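Local coordinates for insect group II chitinase (Ostrinia furnacalis, PDB 5Y2B), which probably hydrolyses the beta-1,4 linkages between N-acetylglucosamine units of chitin, as a glycoside hydrolase of family 18, at residues T197-G202 with G209-L214; G247-G252 with S321-E326; A168-N173 with D191-M196. All coordinates share one frame; numbering follows the deposited sequence.

Contact 1 (T197-G202 with G209-L214); sequences TYDYHG and GHVAPL. With NAG (2-acetamido-2-deoxy-beta-D-glucopyranose), chain B; NAG (2-acetamido-2-deoxy-beta-D-glucopyranose), chain C; NAG (2-acetamido-2-deoxy-beta-D-glucopyranose), chain D; NAG (2-acetamido-2-deoxy-beta-D-glucopyranose), chain E.
Val-211 O sits against two consecutive backbone nitrogens, yet bonds to one of them. It accepts a hydrogen from Tyr-200 N at 3.0 Å, the donor tilted 23° from the carbonyl plane, whereas the slightly closer Asp-199 N, at 2.9 Å, approaches at a poor angle. Both segments belong to the long loop after strand 192-195 of the family 18 TIM barrel, at the sugar-binding end. Tyr-198 and Asp-199 face the bound N-acetylglucosamine units, and 209-214 packs behind them. The CB of Tyr-198 rests 3.8 Å from Ala-212 CB, a small methyl packing between Tyr-198 CB and Thr-197 O. The CG of Tyr-198 lies between backbone N and carbonyl carbon (chi1 44°), which carries the ring off toward the sugar of chain B; there OH gives a hydrogen bond of 2.6 Å to the acetamido oxygen O7, lying in the plane of the ring at its edge. A phenylalanine here lacks that hydroxyl, and O7 would probably lose this partner and the acetamido group be less firmly fixed. Asp-199 bonds through OD1 to Tyr-251 and Gln-253, OD2 reaches the same sugar only weakly, and Val-211 CG2 packs against OD1. The Tyr-200 ring passes obliquely by Pro-213, CD2 being 3.7 Å from CD, and its hydroxyl bonds to Thr-230; its backbone oxygen meanwhile accepts from O6 of the chain E sugar. Gly-209 lies so near His-201 that any CB on it would collide with the histidine's CB. The His-201 ring, held at ND1 by Asp-205, turns its edge to segment 209-214: CD2 lies 3.2 Å from His-210 O, in the ring plane. Within 209-214, Ala-212 N donates at 2.9 Å and 166° to His-210 ND1.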
loop_
_atom_site.group_PDB
_atom_site.type_symbol
_atom_site.label_atom_id
_atom_site.label_comp_id
_atom_site.label_asym_id
_atom_site.label_seq_id
_atom_site.Cartn_x
_atom_site.Cartn_y
_atom_site.Cartn_z
ATOM N N THR A 197 -2.184 5.451 3.217
ATOM C CA THR A 197 -2.062 6.133 4.503
ATOM C C THR A 197 -0.892 5.594 5.344
ATOM O O THR A 197 -1.074 5.150 6.481
ATOM C CB THR A 197 -3.403 6.020 5.250
ATOM O OG1 THR A 197 -3.987 4.710 4.998
ATOM C CG2 THR A 197 -4.386 7.125 4.785
ATOM N N TYR A 198 0.312 5.617 4.777
ATOM C CA TYR A 198 1.519 5.176 5.461
ATOM C C TYR A 198 2.687 5.806 4.720
ATOM O O TYR A 198 2.491 6.548 3.753
ATOM C CB TYR A 198 1.610 3.644 5.508
ATOM C CG TYR A 198 1.272 2.933 4.223
ATOM C CD1 TYR A 198 2.138 2.969 3.135
ATOM C CD2 TYR A 198 0.099 2.202 4.099
ATOM C CE1 TYR A 198 1.843 2.331 1.950
ATOM C CE2 TYR A 198 -0.206 1.542 2.909
ATOM C CZ TYR A 198 0.680 1.626 1.847
ATOM O OH TYR A 198 0.399 0.978 0.682
ATOM N N ASP A 199 3.906 5.480 5.155
ATOM C CA ASP A 199 5.125 6.129 4.643
ATOM C C ASP A 199 5.057 7.658 4.759
ATOM O O ASP A 199 5.601 8.404 3.922
ATOM C CB ASP A 199 5.402 5.704 3.203
ATOM C CG ASP A 199 5.990 4.278 3.110
ATOM O OD1 ASP A 199 6.351 3.661 4.147
ATOM O OD2 ASP A 199 6.080 3.776 1.976
ATOM N N TYR A 200 4.347 8.124 5.787
ATOM C CA TYR A 200 4.378 9.530 6.168
ATOM C C TYR A 200 5.756 9.949 6.659
ATOM O O TYR A 200 6.112 11.122 6.529
ATOM C CB TYR A 200 3.359 9.804 7.272
ATOM C CG TYR A 200 1.903 9.806 6.818
ATOM C CD1 TYR A 200 1.381 10.869 6.096
ATOM C CD2 TYR A 200 1.052 8.767 7.157
ATOM C CE1 TYR A 200 0.047 10.894 5.721
ATOM C CE2 TYR A 200 -0.284 8.776 6.787
ATOM C CZ TYR A 200 -0.775 9.851 6.058
ATOM O OH TYR A 200 -2.090 9.876 5.694
ATOM N N HIS A 201 6.517 9.028 7.270
ATOM C CA HIS A 201 7.807 9.349 7.877
ATOM C C HIS A 201 8.766 8.199 7.628
ATOM O O HIS A 201 8.342 7.059 7.420
ATOM C CB HIS A 201 7.691 9.650 9.395
ATOM C CG HIS A 201 6.847 10.851 9.690
ATOM N ND1 HIS A 201 7.227 12.136 9.341
ATOM C CD2 HIS A 201 5.603 10.955 10.220
ATOM C CE1 HIS A 201 6.265 12.977 9.670
ATOM N NE2 HIS A 201 5.265 12.287 10.194
ATOM N N GLY A 202 10.057 8.522 7.644
ATOM C CA GLY A 202 11.096 7.590 7.241
ATOM C C GLY A 202 12.451 8.284 7.182
ATOM O O GLY A 202 12.572 9.474 7.505
ATOM N N GLY A 209 10.315 9.305 13.034
ATOM C CA GLY A 209 8.885 9.551 12.934
ATOM C C GLY A 209 8.151 8.255 12.686
ATOM O O GLY A 209 8.750 7.231 12.365
ATOM N N HIS A 210 6.830 8.310 12.826
ATOM C CA HIS A 210 6.018 7.122 12.671
ATOM C C HIS A 210 5.594 6.903 11.221
ATOM O O HIS A 210 5.160 7.834 10.526
ATOM C CB HIS A 210 4.791 7.174 13.573
ATOM C CG HIS A 210 4.237 5.821 13.837
ATOM N ND1 HIS A 210 3.434 5.158 12.926
ATOM C CD2 HIS A 210 4.481 4.940 14.842
ATOM C CE1 HIS A 210 3.169 3.942 13.387
ATOM N NE2 HIS A 210 3.791 3.785 14.546
ATOM N N VAL A 211 5.715 5.650 10.775
ATOM C CA VAL A 211 5.364 5.298 9.396
ATOM C C VAL A 211 3.931 5.705 9.090
ATOM O O VAL A 211 3.631 6.172 7.990
ATOM C CB VAL A 211 5.609 3.780 9.138
ATOM C CG1 VAL A 211 4.881 2.899 10.147
ATOM C CG2 VAL A 211 5.202 3.353 7.684
ATOM N N ALA A 212 3.016 5.578 10.058
ATOM C CA ALA A 212 1.597 5.718 9.748
ATOM C C ALA A 212 0.778 6.232 10.926
ATOM O O ALA A 212 -0.027 5.501 11.497
ATOM C CB ALA A 212 1.067 4.388 9.232
ATOM N N PRO A 213 0.921 7.513 11.285
ATOM C CA PRO A 213 0.091 8.052 12.376
ATOM C C PRO A 213 -1.371 8.058 11.960
ATOM O O PRO A 213 -1.699 8.325 10.802
ATOM C CB PRO A 213 0.615 9.490 12.577
ATOM C CG PRO A 213 1.858 9.607 11.773
ATOM C CD PRO A 213 1.842 8.530 10.724
ATOM N N LEU A 214 -2.252 7.727 12.904
ATOM C CA LEU A 214 -3.683 7.821 12.656
ATOM C C LEU A 214 -4.185 9.257 12.851
ATOM O O LEU A 214 -4.898 9.798 11.992
ATOM C CB LEU A 214 -4.445 6.865 13.567
ATOM C CG LEU A 214 -5.980 6.950 13.548
ATOM C CD1 LEU A 214 -6.542 6.685 12.150
ATOM C CD2 LEU A 214 -6.624 6.010 14.600
HETATM C C1 NAG B . 3.740 2.188 -2.010
HETATM C C2 NAG B . 3.723 1.346 -3.331
HETATM C C3 NAG B . 4.829 0.282 -3.342
HETATM C C4 NAG B . 5.755 0.472 -2.144
HETATM C C5 NAG B . 4.966 0.447 -0.837
HETATM C C6 NAG B . 5.809 0.859 0.344
HETATM C C7 NAG B . 1.514 0.369 -2.736
HETATM C C8 NAG B . 0.178 -0.133 -3.310
HETATM N N2 NAG B . 2.419 0.785 -3.645
HETATM O O3 NAG B . 5.533 0.416 -4.575
HETATM O O4 NAG B . 6.630 -0.638 -1.968
HETATM O O5 NAG B . 3.839 1.319 -0.866
HETATM O O6 NAG B . 5.040 0.802 1.527
HETATM O O7 NAG B . 1.741 0.367 -1.505
HETATM C C1 NAG C . 7.493 6.303 -0.651
HETATM C C2 NAG C . 8.216 4.983 -0.631
HETATM C C3 NAG C . 7.503 3.968 -1.490
HETATM C C4 NAG C . 6.004 3.971 -1.226
HETATM C C5 NAG C . 5.383 5.363 -1.037
HETATM C C6 NAG C . 3.989 5.298 -0.435
HETATM C C7 NAG C . 10.666 4.954 -0.364
HETATM C C8 NAG C . 11.986 5.297 -1.056
HETATM N N2 NAG C . 9.572 5.186 -1.090
HETATM O O3 NAG C . 7.977 2.688 -1.144
HETATM O O4 NAG C . 5.352 3.379 -2.359
HETATM O O5 NAG C . 6.194 6.136 -0.160
HETATM O O6 NAG C . 3.138 6.337 -0.903
HETATM O O7 NAG C . 10.614 4.499 0.786
HETATM C C1 NAG D . 7.911 11.029 1.168
HETATM C C2 NAG D . 6.584 10.326 0.993
HETATM C C3 NAG D . 6.769 8.825 0.958
HETATM C C4 NAG D . 7.861 8.447 -0.023
HETATM C C5 NAG D . 9.132 9.255 0.232
HETATM C C6 NAG D . 10.194 9.009 -0.815
HETATM C C7 NAG D . 4.600 11.440 1.817
HETATM C C8 NAG D . 3.744 11.765 3.012
HETATM N N2 NAG D . 5.671 10.681 2.057
HETATM O O3 NAG D . 5.526 8.289 0.562
HETATM O O4 NAG D . 8.247 7.114 0.244
HETATM O O5 NAG D . 8.794 10.637 0.194
HETATM O O6 NAG D . 11.461 9.353 -0.311
HETATM O O7 NAG D . 4.330 11.842 0.672
HETATM C C1 NAG E . 8.847 15.931 2.089
HETATM C C2 NAG E . 9.970 15.161 1.470
HETATM C C3 NAG E . 9.360 13.934 0.736
HETATM C C4 NAG E . 8.410 13.179 1.678
HETATM C C5 NAG E . 7.499 14.052 2.591
HETATM C C6 NAG E . 6.934 13.352 3.839
HETATM C C7 NAG E . 11.917 16.372 0.326
HETATM C C8 NAG E . 12.870 15.208 0.582
HETATM N N2 NAG E . 10.612 16.138 0.582
HETATM O O1 NAG E . 9.303 17.200 2.459
HETATM O O3 NAG E . 10.337 13.054 0.189
HETATM O O4 NAG E . 7.546 12.346 0.941
HETATM O O5 NAG E . 8.244 15.169 3.083
HETATM O O6 NAG E . 7.852 12.629 4.660
HETATM O O7 NAG E . 12.268 17.392 -0.291
#

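Contact 2 (G247-G252 with S321-E326); sequences GMPMYG and SFDDVE. With NAG (2-acetamido-2-deoxy-beta-D-glucopyranose), chain B.
Asp-323 and Pro-249 contribute the most surface here, their side chains crossing at about a right angle. Pro-249 is on the barrel strand 244-257, which runs on into the alpha+beta insertion typical of many family 18 chitinases; 321-326 brings the chain back from that insertion to helix 325-337. Carboxylate oxygen OD2 of Asp-323 lies 3.4 Å from Pro-249 CD, the ring carbon next to nitrogen, whose hydrogens are slightly polarised and therefore tolerate an anionic neighbour. With CG anti to the carbonyl carbon (chi1 -84°), the carboxylate reaches Pro-249 CD and CG. Lys-331 forms a salt bridge with OD2 and would help offset its buried charge. No direct hydrogen bond crosses the contact; a water joins the backbones instead: it accepts from Asp-323 N at 3.1 Å and lies 2.9 Å from both Pro-249 O and Tyr-251 O, positioned to donate to them, although acceptors outnumber its protons. Gly-252, third in buried surface, comes remarkably close, its CA 2.9 Å from Ser-321 O; a CB would strike that oxygen and crowd the CB of Phe-322. Phe-322 sends its ring the other way, onto Tyr-287, Ile-290 and Ile-294 of helix 287-296. Tyr-251 likewise points from the contact into the sugar site, where its OH accepts a 2.5 Å hydrogen bond from O6 of the chain B N-acetylglucosamine.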
loop_
_atom_site.group_PDB
_atom_site.type_symbol
_atom_site.label_atom_id
_atom_site.label_comp_id
_atom_site.label_asym_id
_atom_site.label_seq_id
_atom_site.Cartn_x
_atom_site.Cartn_y
_atom_site.Cartn_z
ATOM N N GLY A 247 -5.327 2.476 3.695
ATOM C CA GLY A 247 -4.119 1.660 3.696
ATOM C C GLY A 247 -3.557 1.471 5.108
ATOM O O GLY A 247 -3.500 2.402 5.902
ATOM N N MET A 248 -3.107 0.245 5.404
ATOM C CA MET A 248 -2.400 -0.009 6.646
ATOM C C MET A 248 -1.115 -0.781 6.391
ATOM O O MET A 248 -1.143 -1.812 5.697
ATOM C CB MET A 248 -3.259 -0.784 7.635
ATOM C CG MET A 248 -4.383 0.154 8.315
ATOM S SD MET A 248 -5.664 -0.853 8.978
ATOM C CE MET A 248 -6.568 -1.403 7.536
ATOM N N PRO A 249 0.009 -0.355 6.975
ATOM C CA PRO A 249 1.302 -1.013 6.722
ATOM C C PRO A 249 1.505 -2.231 7.606
ATOM O O PRO A 249 1.219 -2.212 8.808
ATOM C CB PRO A 249 2.323 0.077 7.077
ATOM C CG PRO A 249 1.626 0.787 8.260
ATOM C CD PRO A 249 0.106 0.686 8.016
ATOM N N MET A 250 2.003 -3.315 6.980
ATOM C CA MET A 250 2.401 -4.516 7.701
ATOM C C MET A 250 3.888 -4.512 7.997
ATOM O O MET A 250 4.471 -5.579 8.197
ATOM C CB MET A 250 2.026 -5.793 6.933
ATOM C CG MET A 250 0.549 -5.894 6.454
ATOM S SD MET A 250 -0.639 -6.286 7.746
ATOM C CE MET A 250 -1.091 -4.625 8.301
ATOM N N TYR A 251 4.516 -3.338 7.994
ATOM C CA TYR A 251 5.965 -3.216 8.076
ATOM C C TYR A 251 6.260 -1.918 8.810
ATOM O O TYR A 251 5.356 -1.122 9.147
ATOM C CB TYR A 251 6.624 -3.214 6.691
ATOM C CG TYR A 251 6.184 -1.997 5.924
ATOM C CD1 TYR A 251 4.963 -1.981 5.271
ATOM C CD2 TYR A 251 6.947 -0.840 5.920
ATOM C CE1 TYR A 251 4.532 -0.878 4.614
ATOM C CE2 TYR A 251 6.540 0.271 5.272
ATOM C CZ TYR A 251 5.328 0.257 4.626
ATOM O OH TYR A 251 4.927 1.364 3.979
ATOM N N GLY A 252 7.539 -1.706 9.057
ATOM C CA GLY A 252 7.972 -0.587 9.853
ATOM C C GLY A 252 9.020 0.186 9.089
ATOM O O GLY A 252 9.742 -0.360 8.252
ATOM N N SER A 321 9.527 2.373 13.572
ATOM C CA SER A 321 8.131 2.636 13.915
ATOM C C SER A 321 7.221 1.751 13.074
ATOM O O SER A 321 7.548 1.402 11.943
ATOM C CB SER A 321 7.757 4.097 13.696
ATOM O OG SER A 321 7.990 4.453 12.347
ATOM N N PHE A 322 6.077 1.389 13.638
ATOM C CA PHE A 322 5.246 0.363 13.026
ATOM C C PHE A 322 3.907 0.321 13.734
ATOM O O PHE A 322 3.716 0.927 14.795
ATOM C CB PHE A 322 5.895 -1.013 13.112
ATOM C CG PHE A 322 6.120 -1.470 14.519
ATOM C CD1 PHE A 322 7.185 -0.980 15.263
ATOM C CD2 PHE A 322 5.246 -2.371 15.113
ATOM C CE1 PHE A 322 7.363 -1.393 16.583
ATOM C CE2 PHE A 322 5.427 -2.794 16.415
ATOM C CZ PHE A 322 6.512 -2.301 17.154
ATOM N N ASP A 323 3.002 -0.460 13.154
ATOM C CA ASP A 323 1.674 -0.688 13.696
ATOM C C ASP A 323 1.617 -2.024 14.427
ATOM O O ASP A 323 2.071 -3.054 13.915
ATOM C CB ASP A 323 0.642 -0.666 12.570
ATOM C CG ASP A 323 0.192 0.750 12.217
ATOM O OD1 ASP A 323 0.751 1.715 12.811
ATOM O OD2 ASP A 323 -0.702 0.904 11.336
ATOM N N ASP A 324 1.049 -2.005 15.615
ATOM C CA ASP A 324 0.802 -3.211 16.379
ATOM C C ASP A 324 -0.702 -3.492 16.340
ATOM O O ASP A 324 -1.492 -2.697 15.820
ATOM C CB ASP A 324 1.360 -3.056 17.804
ATOM C CG ASP A 324 0.638 -1.961 18.634
ATOM O OD1 ASP A 324 -0.172 -1.174 18.104
ATOM O OD2 ASP A 324 0.894 -1.885 19.851
ATOM N N VAL A 325 -1.103 -4.639 16.892
ATOM C CA VAL A 325 -2.519 -5.032 16.884
ATOM C C VAL A 325 -3.404 -3.988 17.587
ATOM O O VAL A 325 -4.566 -3.764 17.194
ATOM C CB VAL A 325 -2.639 -6.452 17.490
ATOM C CG1 VAL A 325 -3.984 -6.689 18.155
ATOM C CG2 VAL A 325 -2.371 -7.493 16.424
ATOM N N GLU A 326 -2.868 -3.282 18.584
ATOM C CA GLU A 326 -3.684 -2.271 19.251
ATOM C C GLU A 326 -4.028 -1.095 18.324
ATOM O O GLU A 326 -5.201 -0.717 18.202
ATOM C CB GLU A 326 -2.992 -1.781 20.523
ATOM C CG GLU A 326 -3.950 -1.088 21.522
ATOM C CD GLU A 326 -3.257 -0.679 22.829
ATOM O OE1 GLU A 326 -2.711 0.449 22.899
ATOM O OE2 GLU A 326 -3.265 -1.490 23.787
HETATM C C1 NAG B . 3.740 2.188 -2.010
HETATM C C2 NAG B . 3.723 1.346 -3.331
HETATM C C3 NAG B . 4.829 0.282 -3.342
HETATM C C4 NAG B . 5.755 0.472 -2.144
HETATM C C5 NAG B . 4.966 0.447 -0.837
HETATM C C6 NAG B . 5.809 0.859 0.344
HETATM C C7 NAG B . 1.514 0.369 -2.736
HETATM C C8 NAG B . 0.178 -0.133 -3.310
HETATM N N2 NAG B . 2.419 0.785 -3.645
HETATM O O3 NAG B . 5.533 0.416 -4.575
HETATM O O4 NAG B . 6.630 -0.638 -1.968
HETATM O O5 NAG B . 3.839 1.319 -0.866
HETATM O O6 NAG B . 5.040 0.802 1.527
HETATM O O7 NAG B . 1.741 0.367 -1.505
HETATM O O HOH W 1 3.386 -2.393 10.776
#

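Contact 3 (A168-N173 with D191-M196). With NAG (2-acetamido-2-deoxy-beta-D-glucopyranose), chain B; NAG (2-acetamido-2-deoxy-beta-D-glucopyranose), chain D.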
loop_
_atom_site.group_PDB
_atom_site.type_symbol
_atom_site.label_atom_id
_atom_site.label_comp_id
_atom_site.label_asym_id
_atom_site.label_seq_id
_atom_site.Cartn_x
_atom_site.Cartn_y
_atom_site.Cartn_z
ATOM N N ALA A 168 -7.200 2.384 -7.978
ATOM C CA ALA A 168 -5.882 2.999 -7.938
ATOM C C ALA A 168 -5.401 3.139 -6.503
ATOM O O ALA A 168 -6.203 3.366 -5.599
ATOM C CB ALA A 168 -5.888 4.376 -8.616
ATOM N N ALA A 169 -4.081 2.989 -6.308
ATOM C CA ALA A 169 -3.422 3.327 -5.052
ATOM C C ALA A 169 -2.913 4.757 -5.173
ATOM O O ALA A 169 -2.251 5.100 -6.154
ATOM C CB ALA A 169 -2.275 2.358 -4.761
ATOM N N VAL A 170 -3.231 5.600 -4.195
ATOM C CA VAL A 170 -3.022 7.032 -4.341
ATOM C C VAL A 170 -2.262 7.587 -3.141
ATOM O O VAL A 170 -2.370 7.079 -2.022
ATOM C CB VAL A 170 -4.367 7.765 -4.519
ATOM C CG1 VAL A 170 -5.125 7.251 -5.766
ATOM C CG2 VAL A 170 -5.199 7.616 -3.276
ATOM N N SER A 171 -1.523 8.675 -3.378
ATOM C CA SER A 171 -0.788 9.356 -2.323
ATOM C C SER A 171 -1.691 9.795 -1.163
ATOM O O SER A 171 -2.838 10.194 -1.368
ATOM C CB SER A 171 -0.067 10.583 -2.905
ATOM O OG SER A 171 0.390 11.388 -1.831
ATOM N N PRO A 172 -1.184 9.775 0.069
ATOM C CA PRO A 172 -1.872 10.435 1.192
ATOM C C PRO A 172 -1.471 11.889 1.392
ATOM O O PRO A 172 -1.931 12.525 2.352
ATOM C CB PRO A 172 -1.398 9.606 2.394
ATOM C CG PRO A 172 0.069 9.416 2.089
ATOM C CD PRO A 172 0.107 9.216 0.501
ATOM N N ASN A 173 -0.607 12.399 0.524
ATOM C CA ASN A 173 0.053 13.685 0.703
ATOM C C ASN A 173 -0.775 14.795 0.031
ATOM O O ASN A 173 -0.883 14.855 -1.207
ATOM C CB ASN A 173 1.470 13.597 0.132
ATOM C CG ASN A 173 2.311 14.875 0.395
ATOM O OD1 ASN A 173 1.786 15.985 0.595
ATOM N ND2 ASN A 173 3.619 14.704 0.388
ATOM N N ASP A 191 -13.604 1.770 -8.884
ATOM C CA ASP A 191 -14.376 0.948 -7.949
ATOM C C ASP A 191 -13.930 1.157 -6.505
ATOM O O ASP A 191 -14.758 1.153 -5.584
ATOM C CB ASP A 191 -14.286 -0.523 -8.383
ATOM C CG ASP A 191 -14.877 -0.715 -9.767
ATOM O OD1 ASP A 191 -16.043 -0.295 -9.925
ATOM O OD2 ASP A 191 -14.177 -1.170 -10.711
ATOM N N TRP A 192 -12.639 1.392 -6.281
ATOM C CA TRP A 192 -12.193 1.887 -4.988
ATOM C C TRP A 192 -10.917 2.684 -5.211
ATOM O O TRP A 192 -10.288 2.599 -6.266
ATOM C CB TRP A 192 -11.970 0.751 -3.979
ATOM C CG TRP A 192 -10.858 -0.202 -4.312
ATOM C CD1 TRP A 192 -9.527 -0.111 -3.948
ATOM C CD2 TRP A 192 -10.978 -1.400 -5.082
ATOM N NE1 TRP A 192 -8.821 -1.194 -4.437
ATOM C CE2 TRP A 192 -9.685 -1.998 -5.139
ATOM C CE3 TRP A 192 -12.055 -2.038 -5.721
ATOM C CZ2 TRP A 192 -9.449 -3.197 -5.814
ATOM C CZ3 TRP A 192 -11.813 -3.235 -6.415
ATOM C CH2 TRP A 192 -10.518 -3.796 -6.456
ATOM N N ILE A 193 -10.564 3.473 -4.209
ATOM C CA ILE A 193 -9.360 4.297 -4.176
ATOM C C ILE A 193 -8.605 3.849 -2.930
ATOM O O ILE A 193 -9.093 4.035 -1.811
ATOM C CB ILE A 193 -9.708 5.797 -4.122
ATOM C CG1 ILE A 193 -10.454 6.244 -5.404
ATOM C CG2 ILE A 193 -8.487 6.628 -3.883
ATOM C CD1 ILE A 193 -11.036 7.692 -5.391
ATOM N N ALA A 194 -7.472 3.178 -3.108
ATOM C CA ALA A 194 -6.722 2.643 -1.960
ATOM C C ALA A 194 -5.788 3.750 -1.492
ATOM O O ALA A 194 -4.775 4.034 -2.128
ATOM C CB ALA A 194 -5.971 1.363 -2.332
ATOM N N VAL A 195 -6.178 4.482 -0.454
ATOM C CA VAL A 195 -5.336 5.603 -0.039
ATOM C C VAL A 195 -4.159 5.026 0.747
ATOM O O VAL A 195 -4.354 4.246 1.689
ATOM C CB VAL A 195 -6.111 6.629 0.800
ATOM C CG1 VAL A 195 -5.169 7.753 1.130
ATOM C CG2 VAL A 195 -7.346 7.160 0.030
ATOM N N MET A 196 -2.934 5.360 0.329
ATOM C CA MET A 196 -1.736 4.783 0.955
ATOM C C MET A 196 -1.347 5.596 2.196
ATOM O O MET A 196 -0.345 6.319 2.240
ATOM C CB MET A 196 -0.599 4.699 -0.050
ATOM C CG MET A 196 -0.928 3.805 -1.212
ATOM S SD MET A 196 0.451 3.674 -2.388
ATOM C CE MET A 196 0.402 5.240 -3.174
HETATM C C1 NAG B . 3.740 2.188 -2.010
HETATM C C2 NAG B . 3.723 1.346 -3.331
HETATM C C3 NAG B . 4.829 0.282 -3.342
HETATM C C4 NAG B . 5.755 0.472 -2.144
HETATM C C5 NAG B . 4.966 0.447 -0.837
HETATM C C6 NAG B . 5.809 0.859 0.344
HETATM C C7 NAG B . 1.514 0.369 -2.736
HETATM C C8 NAG B . 0.178 -0.133 -3.310
HETATM N N2 NAG B . 2.419 0.785 -3.645
HETATM O O3 NAG B . 5.533 0.416 -4.575
HETATM O O4 NAG B . 6.630 -0.638 -1.968
HETATM O O5 NAG B . 3.839 1.319 -0.866
HETATM O O6 NAG B . 5.040 0.802 1.527
HETATM O O7 NAG B . 1.741 0.367 -1.505
HETATM C C1 NAG D . 7.911 11.029 1.168
HETATM C C2 NAG D . 6.584 10.326 0.993
HETATM C C3 NAG D . 6.769 8.825 0.958
HETATM C C4 NAG D . 7.861 8.447 -0.023
HETATM C C5 NAG D . 9.132 9.255 0.232
HETATM C C6 NAG D . 10.194 9.009 -0.815
HETATM C C7 NAG D . 4.600 11.440 1.817
HETATM C C8 NAG D . 3.744 11.765 3.012
HETATM N N2 NAG D . 5.671 10.681 2.057
HETATM O O3 NAG D . 5.526 8.289 0.562
HETATM O O4 NAG D . 8.247 7.114 0.244
HETATM O O5 NAG D . 8.794 10.637 0.194
HETATM O O6 NAG D . 11.461 9.353 -0.311
HETATM O O7 NAG D . 4.330 11.842 0.672
#
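Three backbone hydrogen bonds join Ala-168 to Val-170 with Ala-194 to Met-196, in parallel register. Ala-194 N donates to Ala-168 O at 2.8 Å, in the carbonyl plane; Val-170 N then gives to Ala-194 O, tilted from its plane, and Met-196 N meets Val-170 O nearly along the C=O axis. The alternation turns successive residues to opposite faces. Apolar contacts differ accordingly. On the face of Val-170, Ile-193 and Val-195, branched side chains interlock: Val-170 CG2 and Ile-193 CG2 meet at 3.5 Å, tighter than usual, and Trp-234 of helix 227-236 packs on Val-170 and Val-195. On the other face stand the small Ala-169 and Ala-194. Ala-169 CB lies 3.8 Å from the acetamido methyl C8 of the chain B N-acetylglucosamine, and also touches Met-196 SD. In the flexible methionine, chi1 and an extended chi2 put SD 3.5 Å from C7 of that sugar, and the bend at chi3 (-74°) folds CE back over the Val-170 carbonyl. Past the strand, Pro-172 presses CG to 3.1 Å from Met-196 O. Polar side chains finish the segment: Ser-171 OG accepts from Asn-173 N in an ST turn, and Asn-173 caps the following helix through OD1 at Met-175 N while ND2 donates at 3.0 Å to O7 of the chain D sugar. Neighbouring parallel strands with helices 174-180 and 183-189 between them form a beta-alpha-beta crossover of the TIM barrel, whose C-terminal strand ends carry the sugar site, as is usual for this fold.

All three contacts line one sugar site and touch the chain B N-acetylglucosamine, which Asp-126 also binds. The centres of contacts 1 and 2 lie about 9 Å apart, those of 1 and 3 about 15 Å, and those of 2 and 3 about 17 Å. Contact 3 supplies adjoining barrel strands, and strand 244-257 of contact 2 adds the next, through a probable hydrogen bond of 2.8 Å from Gly-247 N to Val-195 O. Contact 1 touches both: Thr-197 OG1 probably bonds to Gly-247 O, while Tyr-200 OH packs 3.4 Å from Pro-172 CB. Contacts 1 and 3 also share the chain D sugar, consistent with a cleft for an extended chitin chain.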